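PDB 6K8C: folylpolyglutamate synthase (FolC) from Helicobacter pylori, which probably catalyses ATP-dependent addition of glutamate to dihydropteroate, giving dihydrofolate, and of further glutamates to reduced folates, giving folylpolyglutamates. Local coordinates for residues Y230-L244 / L263-C275. Residues are numbered along the deposited sequence; the frame is centred on the assembly and turned at random.
With CIT (citric acid), chain B.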
ATOM      1  N   TYR A 230       6.467  17.772  11.692  1.00 28.56           N
ATOM      2  CA  TYR A 230       5.167  17.206  11.351  1.00 29.51           C
ATOM      3  C   TYR A 230       4.985  15.832  11.982  1.00 28.93           C
ATOM      4  O   TYR A 230       3.933  15.535  12.560  1.00 33.68           O
ATOM      5  CB  TYR A 230       5.021  17.134   9.830  1.00 29.05           C
ATOM      6  CG  TYR A 230       3.836  16.319   9.355  1.00 29.63           C
ATOM      7  CD1 TYR A 230       2.574  16.884   9.260  1.00 28.63           C
ATOM      8  CD2 TYR A 230       3.985  14.984   9.005  1.00 26.32           C
ATOM      9  CE1 TYR A 230       1.483  16.137   8.824  1.00 30.97           C
ATOM     10  CE2 TYR A 230       2.907  14.233   8.563  1.00 28.07           C
ATOM     11  CZ  TYR A 230       1.659  14.809   8.483  1.00 27.18           C
ATOM     12  OH  TYR A 230       0.588  14.055   8.042  1.00 31.22           O
ATOM     13  N   ILE A 231       6.012  14.983  11.896  1.00 29.51           N
ATOM     14  CA  ILE A 231       5.906  13.631  12.440  1.00 30.75           C
ATOM     15  C   ILE A 231       5.732  13.669  13.957  1.00 38.81           C
ATOM     16  O   ILE A 231       4.906  12.939  14.518  1.00 37.62           O
ATOM     17  CB  ILE A 231       7.131  12.790  12.033  1.00 34.49           C
ATOM     18  CG1 ILE A 231       7.163  12.575  10.515  1.00 31.18           C
ATOM     19  CG2 ILE A 231       7.107  11.448  12.740  1.00 41.58           C
ATOM     20  CD1 ILE A 231       6.035  11.702   9.989  1.00 38.60           C
ATOM     21  N   GLU A 232       6.503  14.514  14.646  1.00 37.25           N
ATOM     22  CA  GLU A 232       6.411  14.557  16.105  1.00 42.50           C
ATOM     23  C   GLU A 232       5.088  15.165  16.561  1.00 42.90           C
ATOM     24  O   GLU A 232       4.484  14.697  17.533  1.00 46.49           O
ATOM     25  CB  GLU A 232       7.581  15.349  16.699  1.00 38.53           C
ATOM     26  CG  GLU A 232       8.999  14.936  16.272  1.00 51.36           C
ATOM     27  CD  GLU A 232       9.141  13.480  15.841  1.00 72.50           C
ATOM     28  OE1 GLU A 232       9.644  13.247  14.717  1.00 54.57           O
ATOM     29  OE2 GLU A 232       8.781  12.575  16.627  1.00 66.95           O
ATOM     30  N   ARG A 233       4.629  16.209  15.869  1.00 40.09           N
ATOM     31  CA  ARG A 233       3.405  16.904  16.257  1.00 46.03           C
ATOM     32  C   ARG A 233       2.196  15.974  16.271  1.00 47.84           C
ATOM     33  O   ARG A 233       1.282  16.157  17.082  1.00 49.39           O
ATOM     34  CB  ARG A 233       3.191  18.088  15.313  1.00 48.82           C
ATOM     35  CG  ARG A 233       1.771  18.590  15.151  1.00 53.38           C
ATOM     36  CD  ARG A 233       1.686  19.479  13.917  1.00 41.04           C
ATOM     37  NE  ARG A 233       2.951  20.172  13.678  1.00 49.75           N
ATOM     38  CZ  ARG A 233       3.416  20.503  12.476  1.00 51.40           C
ATOM     39  NH1 ARG A 233       4.579  21.130  12.368  1.00 45.52           N
ATOM     40  NH2 ARG A 233       2.723  20.205  11.381  1.00 44.75           N
ATOM     41  N   TYR A 234       2.182  14.954  15.416  1.00 43.02           N
ATOM     42  CA  TYR A 234       1.055  14.035  15.316  1.00 43.74           C
ATOM     43  C   TYR A 234       1.388  12.623  15.784  1.00 43.13           C
ATOM     44  O   TYR A 234       0.549  11.722  15.639  1.00 47.52           O
ATOM     45  CB  TYR A 234       0.528  14.004  13.879  1.00 36.90           C
ATOM     46  CG  TYR A 234      -0.126  15.301  13.470  1.00 42.64           C
ATOM     47  CD1 TYR A 234      -1.195  15.813  14.196  1.00 37.11           C
ATOM     48  CD2 TYR A 234       0.330  16.021  12.370  1.00 41.91           C
ATOM     49  CE1 TYR A 234      -1.797  16.998  13.837  1.00 37.92           C
ATOM     50  CE2 TYR A 234      -0.267  17.209  12.002  1.00 47.72           C
ATOM     51  CZ  TYR A 234      -1.332  17.694  12.739  1.00 47.03           C
ATOM     52  OH  TYR A 234      -1.938  18.878  12.387  1.00 51.94           O
ATOM     53  N   HIS A 235       2.581  12.411  16.350  1.00 43.10           N
ATOM     54  CA  HIS A 235       2.999  11.094  16.832  1.00 48.44           C
ATOM     55  C   HIS A 235       2.841  10.029  15.746  1.00 42.96           C
ATOM     56  O   HIS A 235       2.307   8.940  15.974  1.00 47.54           O
ATOM     57  CB  HIS A 235       2.239  10.717  18.104  1.00 53.04           C
ATOM     58  CG  HIS A 235       2.364  11.729  19.203  1.00 59.54           C
ATOM     59  ND1 HIS A 235       1.366  11.956  20.129  1.00 72.96           N
ATOM     60  CD2 HIS A 235       3.369  12.580  19.521  1.00 64.98           C
ATOM     61  CE1 HIS A 235       1.753  12.898  20.971  1.00 74.10           C
ATOM     62  NE2 HIS A 235       2.965  13.295  20.623  1.00 66.72           N
ATOM     63  N   LEU A 236       3.314  10.356  14.543  1.00 35.88           N
ATOM     64  CA  LEU A 236       3.227   9.473  13.382  1.00 36.76           C
ATOM     65  C   LEU A 236       4.472   8.618  13.205  1.00 41.25           C
ATOM     66  O   LEU A 236       4.935   8.443  12.075  1.00 40.70           O
ATOM     67  CB  LEU A 236       2.957  10.295  12.123  1.00 36.04           C
ATOM     68  CG  LEU A 236       1.617  11.025  12.017  1.00 41.07           C
ATOM     69  CD1 LEU A 236       1.622  12.004  10.853  1.00 33.54           C
ATOM     70  CD2 LEU A 236       0.466  10.037  11.882  1.00 37.70           C
ATOM     71  N   ALA A 237       5.026   8.061  14.287  1.00 42.54           N
ATOM     72  CA  ALA A 237       6.167   7.158  14.157  1.00 46.30           C
ATOM     73  C   ALA A 237       5.834   5.915  13.345  1.00 34.91           C
ATOM     74  O   ALA A 237       6.752   5.200  12.921  1.00 34.69           O
ATOM     75  CB  ALA A 237       6.680   6.744  15.535  1.00 55.08           C
ATOM     76  N   ARG A 238       4.545   5.641  13.123  1.00 38.31           N
ATOM     77  CA  ARG A 238       4.156   4.491  12.318  1.00 31.95           C
ATOM     78  C   ARG A 238       4.708   4.582  10.899  1.00 30.31           C
ATOM     79  O   ARG A 238       4.957   3.553  10.260  1.00 33.71           O
ATOM     80  CB  ARG A 238       2.628   4.368  12.296  1.00 31.42           C
ATOM     81  CG  ARG A 238       2.084   3.282  11.379  1.00 33.52           C
ATOM     82  CD  ARG A 238       2.589   1.929  11.825  1.00 35.41           C
ATOM     83  NE  ARG A 238       2.150   0.829  10.969  1.00 34.90           N
ATOM     84  CZ  ARG A 238       2.665   0.551   9.776  1.00 34.96           C
ATOM     85  NH1 ARG A 238       3.631   1.311   9.265  1.00 37.19           N
ATOM     86  NH2 ARG A 238       2.214  -0.486   9.088  1.00 33.83           N
ATOM     87  N   PHE A 239       4.930   5.793  10.397  1.00 30.49           N
ATOM     88  CA  PHE A 239       5.361   5.998   9.021  1.00 34.72           C
ATOM     89  C   PHE A 239       6.776   6.562   8.987  1.00 35.15           C
ATOM     90  O   PHE A 239       7.095   7.495   9.729  1.00 36.82           O
ATOM     91  CB  PHE A 239       4.394   6.931   8.294  1.00 31.16           C
ATOM     92  CG  PHE A 239       2.963   6.493   8.381  1.00 31.16           C
ATOM     93  CD1 PHE A 239       2.510   5.413   7.644  1.00 37.06           C
ATOM     94  CD2 PHE A 239       2.073   7.155   9.210  1.00 34.40           C
ATOM     95  CE1 PHE A 239       1.186   5.004   7.721  1.00 33.39           C
ATOM     96  CE2 PHE A 239       0.749   6.747   9.295  1.00 45.06           C
ATOM     97  CZ  PHE A 239       0.308   5.670   8.549  1.00 37.20           C
ATOM     98  N   LEU A 240       7.616   5.983   8.131  1.00 32.29           N
ATOM     99  CA  LEU A 240       8.983   6.466   7.966  1.00 35.46           C
ATOM    100  C   LEU A 240       8.984   7.911   7.493  1.00 38.52           C
ATOM    101  O   LEU A 240       8.288   8.265   6.537  1.00 30.40           O
ATOM    102  CB  LEU A 240       9.738   5.594   6.963  1.00 41.74           C
ATOM    103  CG  LEU A 240      10.405   4.313   7.459  1.00 57.14           C
ATOM    104  CD1 LEU A 240      10.949   3.512   6.282  1.00 62.49           C
ATOM    105  CD2 LEU A 240      11.512   4.638   8.452  1.00 46.55           C
ATOM    106  N   ALA A 241       9.779   8.746   8.164  1.00 33.74           N
ATOM    107  CA  ALA A 241       9.867  10.149   7.775  1.00 26.01           C
ATOM    108  C   ALA A 241      10.325  10.294   6.329  1.00 24.96           C
ATOM    109  O   ALA A 241       9.867  11.193   5.617  1.00 26.49           O
ATOM    110  CB  ALA A 241      10.809  10.899   8.721  1.00 28.64           C
ATOM    111  N   MET A 242      11.209   9.403   5.870  1.00 23.80           N
ATOM    112  CA  MET A 242      11.700   9.489   4.495  1.00 29.30           C
ATOM    113  C   MET A 242      10.572   9.345   3.477  1.00 25.64           C
ATOM    114  O   MET A 242      10.652   9.908   2.375  1.00 25.03           O
ATOM    115  CB  MET A 242      12.774   8.429   4.257  1.00 26.65           C
ATOM    116  CG  MET A 242      13.450   8.510   2.888  1.00 33.76           C
ATOM    117  SD  MET A 242      14.387  10.035   2.601  1.00 40.61           S
ATOM    118  CE  MET A 242      15.212  10.222   4.158  1.00 28.72           C
ATOM    119  N   ASN A 243       9.509   8.617   3.825  1.00 26.19           N
ATOM    120  CA  ASN A 243       8.378   8.495   2.906  1.00 27.86           C
ATOM    121  C   ASN A 243       7.751   9.853   2.634  1.00 26.97           C
ATOM    122  O   ASN A 243       7.396  10.164   1.490  1.00 25.87           O
ATOM    123  CB  ASN A 243       7.348   7.511   3.462  1.00 26.21           C
ATOM    124  CG  ASN A 243       7.846   6.074   3.439  1.00 25.40           C
ATOM    125  OD1 ASN A 243       8.814   5.759   2.756  1.00 32.76           O
ATOM    126  ND2 ASN A 243       7.181   5.199   4.184  1.00 26.44           N
ATOM    127  N   LEU A 244       7.634  10.693   3.668  1.00 23.99           N
ATOM    128  CA  LEU A 244       7.109  12.037   3.461  1.00 28.65           C
ATOM    129  C   LEU A 244       8.102  12.913   2.707  1.00 20.87           C
ATOM    130  O   LEU A 244       7.696  13.751   1.891  1.00 25.05           O
ATOM    131  CB  LEU A 244       6.732  12.678   4.801  1.00 31.11           C
ATOM    132  CG  LEU A 244       6.190  14.118   4.757  1.00 33.08           C
ATOM    133  CD1 LEU A 244       4.921  14.273   3.881  1.00 27.55           C
ATOM    134  CD2 LEU A 244       5.918  14.628   6.165  1.00 33.04           C
ATOM    135  N   LEU A 263       3.709  21.916   4.844  1.00 32.77           N
ATOM    136  CA  LEU A 263       3.653  21.008   5.981  1.00 30.74           C
ATOM    137  C   LEU A 263       2.932  21.602   7.183  1.00 41.77           C
ATOM    138  O   LEU A 263       2.461  20.846   8.039  1.00 33.30           O
ATOM    139  CB  LEU A 263       5.064  20.590   6.394  1.00 32.59           C
ATOM    140  CG  LEU A 263       5.806  19.763   5.349  1.00 38.22           C
ATOM    141  CD1 LEU A 263       7.078  19.190   5.937  1.00 31.92           C
ATOM    142  CD2 LEU A 263       4.900  18.666   4.799  1.00 33.10           C
ATOM    143  N   LYS A 264       2.829  22.930   7.266  1.00 38.76           N
ATOM    144  CA  LYS A 264       2.254  23.549   8.455  1.00 45.03           C
ATOM    145  C   LYS A 264       0.794  23.156   8.634  1.00 48.98           C
ATOM    146  O   LYS A 264       0.344  22.904   9.758  1.00 53.11           O
ATOM    147  CB  LYS A 264       2.398  25.069   8.380  1.00 49.95           C
ATOM    148  CG  LYS A 264       3.388  25.634   9.388  1.00 62.44           C
ATOM    149  CD  LYS A 264       3.985  26.948   8.913  1.00 62.05           C
ATOM    150  CE  LYS A 264       5.283  27.254   9.647  1.00 67.04           C
ATOM    151  NZ  LYS A 264       6.110  28.262   8.923  1.00 73.10           N
ATOM    152  N   ASN A 265       0.040  23.082   7.538  1.00 42.90           N
ATOM    153  CA  ASN A 265      -1.374  22.735   7.592  1.00 50.66           C
ATOM    154  C   ASN A 265      -1.665  21.346   7.037  1.00 42.21           C
ATOM    155  O   ASN A 265      -2.832  21.017   6.805  1.00 42.29           O
ATOM    156  CB  ASN A 265      -2.202  23.781   6.844  1.00 51.62           C
ATOM    157  CG  ASN A 265      -1.976  25.180   7.370  1.00 57.73           C
ATOM    158  OD1 ASN A 265      -1.800  25.382   8.572  1.00 55.12           O
ATOM    159  ND2 ASN A 265      -1.972  26.158   6.473  1.00 69.12           N
ATOM    160  N   LEU A 266      -0.642  20.527   6.811  1.00 40.69           N
ATOM    161  CA  LEU A 266      -0.878  19.160   6.368  1.00 37.42           C
ATOM    162  C   LEU A 266      -1.588  18.386   7.470  1.00 42.21           C
ATOM    163  O   LEU A 266      -1.158  18.402   8.628  1.00 34.71           O
ATOM    164  CB  LEU A 266       0.440  18.481   6.000  1.00 34.72           C
ATOM    165  CG  LEU A 266       0.355  17.046   5.472  1.00 35.84           C
ATOM    166  CD1 LEU A 266      -0.457  16.992   4.186  1.00 41.05           C
ATOM    167  CD2 LEU A 266       1.748  16.461   5.254  1.00 29.69           C
ATOM    168  N   LYS A 267      -2.691  17.728   7.116  1.00 36.56           N
ATOM    169  CA  LYS A 267      -3.435  16.947   8.085  1.00 29.85           C
ATOM    170  C   LYS A 267      -2.648  15.691   8.455  1.00 30.48           C
ATOM    171  O   LYS A 267      -1.784  15.242   7.698  1.00 34.03           O
ATOM    172  CB  LYS A 267      -4.810  16.573   7.523  1.00 34.12           C
ATOM    173  CG  LYS A 267      -4.762  15.561   6.388  1.00 31.94           C
ATOM    174  CD  LYS A 267      -6.140  14.974   6.096  1.00 39.85           C
ATOM    175  CE  LYS A 267      -7.089  16.037   5.586  1.00 37.53           C
ATOM    176  NZ  LYS A 267      -8.433  15.469   5.263  1.00 49.98           N
ATOM    177  N   PRO A 268      -2.909  15.120   9.631  1.00 35.85           N
ATOM    178  CA  PRO A 268      -2.203  13.891  10.017  1.00 34.31           C
ATOM    179  C   PRO A 268      -2.543  12.743   9.080  1.00 35.27           C
ATOM    180  O   PRO A 268      -3.704  12.533   8.720  1.00 32.15           O
ATOM    181  CB  PRO A 268      -2.705  13.623  11.441  1.00 36.99           C
ATOM    182  CG  PRO A 268      -3.983  14.385  11.554  1.00 44.02           C
ATOM    183  CD  PRO A 268      -3.810  15.598  10.691  1.00 37.66           C
ATOM    184  N   LEU A 269      -1.513  11.994   8.685  1.00 35.90           N
ATOM    185  CA  LEU A 269      -1.711  10.865   7.786  1.00 34.55           C
ATOM    186  C   LEU A 269      -2.406   9.724   8.512  1.00 41.76           C
ATOM    187  O   LEU A 269      -1.981   9.306   9.593  1.00 32.96           O
ATOM    188  CB  LEU A 269      -0.377  10.377   7.216  1.00 30.57           C
ATOM    189  CG  LEU A 269      -0.499   9.074   6.417  1.00 33.96           C
ATOM    190  CD1 LEU A 269      -1.369   9.291   5.184  1.00 36.78           C
ATOM    191  CD2 LEU A 269       0.862   8.511   6.024  1.00 42.69           C
ATOM    192  N   ASN A 270      -3.473   9.218   7.907  1.00 34.76           N
ATOM    193  CA  ASN A 270      -4.184   8.052   8.405  1.00 41.84           C
ATOM    194  C   ASN A 270      -4.403   7.100   7.241  1.00 40.65           C
ATOM    195  O   ASN A 270      -4.933   7.500   6.199  1.00 48.31           O
ATOM    196  CB  ASN A 270      -5.524   8.442   9.037  1.00 52.23           C
ATOM    197  CG  ASN A 270      -6.395   7.241   9.343  1.00 54.97           C
ATOM    198  OD1 ASN A 270      -7.189   6.809   8.510  1.00 55.43           O
ATOM    199  ND2 ASN A 270      -6.252   6.696  10.546  1.00 57.04           N
ATOM    200  N   LEU A 271      -3.976   5.855   7.408  1.00 34.82           N
ATOM    201  CA  LEU A 271      -4.211   4.810   6.425  1.00 34.75           C
ATOM    202  C   LEU A 271      -5.016   3.699   7.073  1.00 40.68           C
ATOM    203  O   LEU A 271      -4.746   3.310   8.213  1.00 31.53           O
ATOM    204  CB  LEU A 271      -2.906   4.241   5.871  1.00 32.99           C
ATOM    205  CG  LEU A 271      -2.081   5.134   4.951  1.00 41.86           C
ATOM    206  CD1 LEU A 271      -0.804   4.409   4.539  1.00 34.61           C
ATOM    207  CD2 LEU A 271      -2.905   5.542   3.737  1.00 37.62           C
ATOM    208  N   ILE A 272      -6.017   3.203   6.343  1.00 36.66           N
ATOM    209  CA  ILE A 272      -6.819   2.098   6.848  1.00 37.58           C
ATOM    210  C   ILE A 272      -5.933   0.873   7.029  1.00 30.45           C
ATOM    211  O   ILE A 272      -5.109   0.541   6.168  1.00 36.06           O
ATOM    212  CB  ILE A 272      -7.994   1.820   5.895  1.00 32.18           C
ATOM    213  CG1 ILE A 272      -9.025   2.951   5.991  1.00 34.66           C
ATOM    214  CG2 ILE A 272      -8.639   0.476   6.206  1.00 36.14           C
ATOM    215  CD1 ILE A 272      -9.953   3.052   4.786  1.00 31.47           C
ATOM    216  N   GLY A 273      -6.092   0.199   8.163  1.00 31.18           N
ATOM    217  CA  GLY A 273      -5.309  -0.984   8.438  1.00 34.61           C
ATOM    218  C   GLY A 273      -3.928  -0.719   8.986  1.00 36.11           C
ATOM    219  O   GLY A 273      -3.141  -1.661   9.115  1.00 35.02           O
ATOM    220  N   ARG A 274      -3.604   0.532   9.299  1.00 28.39           N
ATOM    221  CA  ARG A 274      -2.337   0.901   9.921  1.00 31.89           C
ATOM    222  C   ARG A 274      -2.649   1.512  11.276  1.00 37.48           C
ATOM    223  O   ARG A 274      -3.278   2.574  11.344  1.00 35.44           O
ATOM    224  CB  ARG A 274      -1.552   1.891   9.054  1.00 37.97           C
ATOM    225  CG  ARG A 274      -0.772   1.258   7.911  1.00 37.17           C
ATOM    226  CD  ARG A 274      -1.687   0.847   6.770  1.00 37.52           C
ATOM    227  NE  ARG A 274      -0.943   0.615   5.538  1.00 40.42           N
ATOM    228  CZ  ARG A 274      -1.503   0.463   4.341  1.00 41.78           C
ATOM    229  NH1 ARG A 274      -2.821   0.515   4.211  1.00 47.58           N
ATOM    230  NH2 ARG A 274      -0.743   0.257   3.275  1.00 59.92           N
ATOM    231  N   CYS A 275      -2.228   0.837  12.348  1.00 29.38           N
ATOM    232  CA  CYS A 275      -2.473   1.305  13.709  1.00 24.73           C
ATOM    233  C   CYS A 275      -3.953   1.620  13.930  1.00 36.58           C
ATOM    234  O   CYS A 275      -4.325   2.686  14.428  1.00 41.50           O
ATOM    235  CB  CYS A 275      -1.604   2.520  14.013  1.00 47.64           C
ATOM    236  SG  CYS A 275      -1.065   2.579  15.697  1.00 69.52           S
TER
HETATM  237  C1  CIT B 501       3.272  -2.010   5.368  1.00 59.85           C
HETATM  238  O1  CIT B 501       3.214  -2.614   4.273  1.00 71.54           O
HETATM  239  O2  CIT B 501       4.078  -2.402   6.238  1.00 61.07           O
HETATM  240  C2  CIT B 501       2.382  -0.818   5.612  1.00 52.92           C
HETATM  241  C3  CIT B 501       3.039   0.340   4.876  1.00 66.18           C
HETATM  242  O7  CIT B 501       2.723   0.208   3.466  1.00 58.83           O
HETATM  243  C4  CIT B 501       2.596   1.710   5.350  1.00 56.75           C
HETATM  244  C5  CIT B 501       3.420   2.623   4.481  1.00 57.83           C
HETATM  245  O3  CIT B 501       3.169   2.696   3.257  1.00 39.54           O
HETATM  246  O4  CIT B 501       4.378   3.272   4.972  1.00 47.16           O
HETATM  247  C6  CIT B 501       4.548   0.275   5.069  1.00 61.84           C
HETATM  248  O5  CIT B 501       5.318  -0.037   4.129  1.00 58.04           O
HETATM  249  O6  CIT B 501       5.031   0.530   6.196  1.00 62.90           O
HETATM  250  O   HOH W   1       0.050  20.006  10.226  1.00 47.40           O
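Y230 and F239 anchor the irregular linker 263-275 with their rings, a worked example of how a chain without regular structure is held in place. Y230 can be followed outward from its backbone. Its CB carries the ring toward the linker, CG lying anti to the backbone N (chi1 169°). CD1 then passes 4.1 Å from L266 O, and CE1 meets that same oxygen, L266 O, at 3.5 Å at the ring edge. L266 CD2 sits over one face, displaced toward the rim near CE1 and CZ, and CE2 reaches this methyl more loosely. At the tip, OH donates to K267 O at 2.7 Å, the bond tilted 25° from the carbonyl plane, which ties a buried hydroxyl to the linker backbone.

One turn further along the helix, Y234 offers a ring face to P268 CB in a CH-pi contact, 3.7 Å from Y234 CG, while R233 CG covers the opposite face. Past the Schellman motif that ends this helix, L269 CD2 stands almost on the normal of the F239 ring, 3.5 Å from its centroid; R238 CG backs the other face.

Farther along, R274 CG lies over the guanidinium of R238, 3.7 Å from R238 NH2. Each arginine sends a weak bond to citrate, probably from the crystallisation liquor, and the anion would help offset their like charges; R238 also forms a salt bridge with D285. Citrate is hydrogen-bonded to G57 N and S60 OG of the P-loop as well, consistent with a place near the nucleotide site. Aromatic packing thus gives way to polar contacts where the linker leaves the P-loop-type ATPase domain for the C-terminal domain, a junction characteristic of the Mur ligase and folylpolyglutamate synthase architecture.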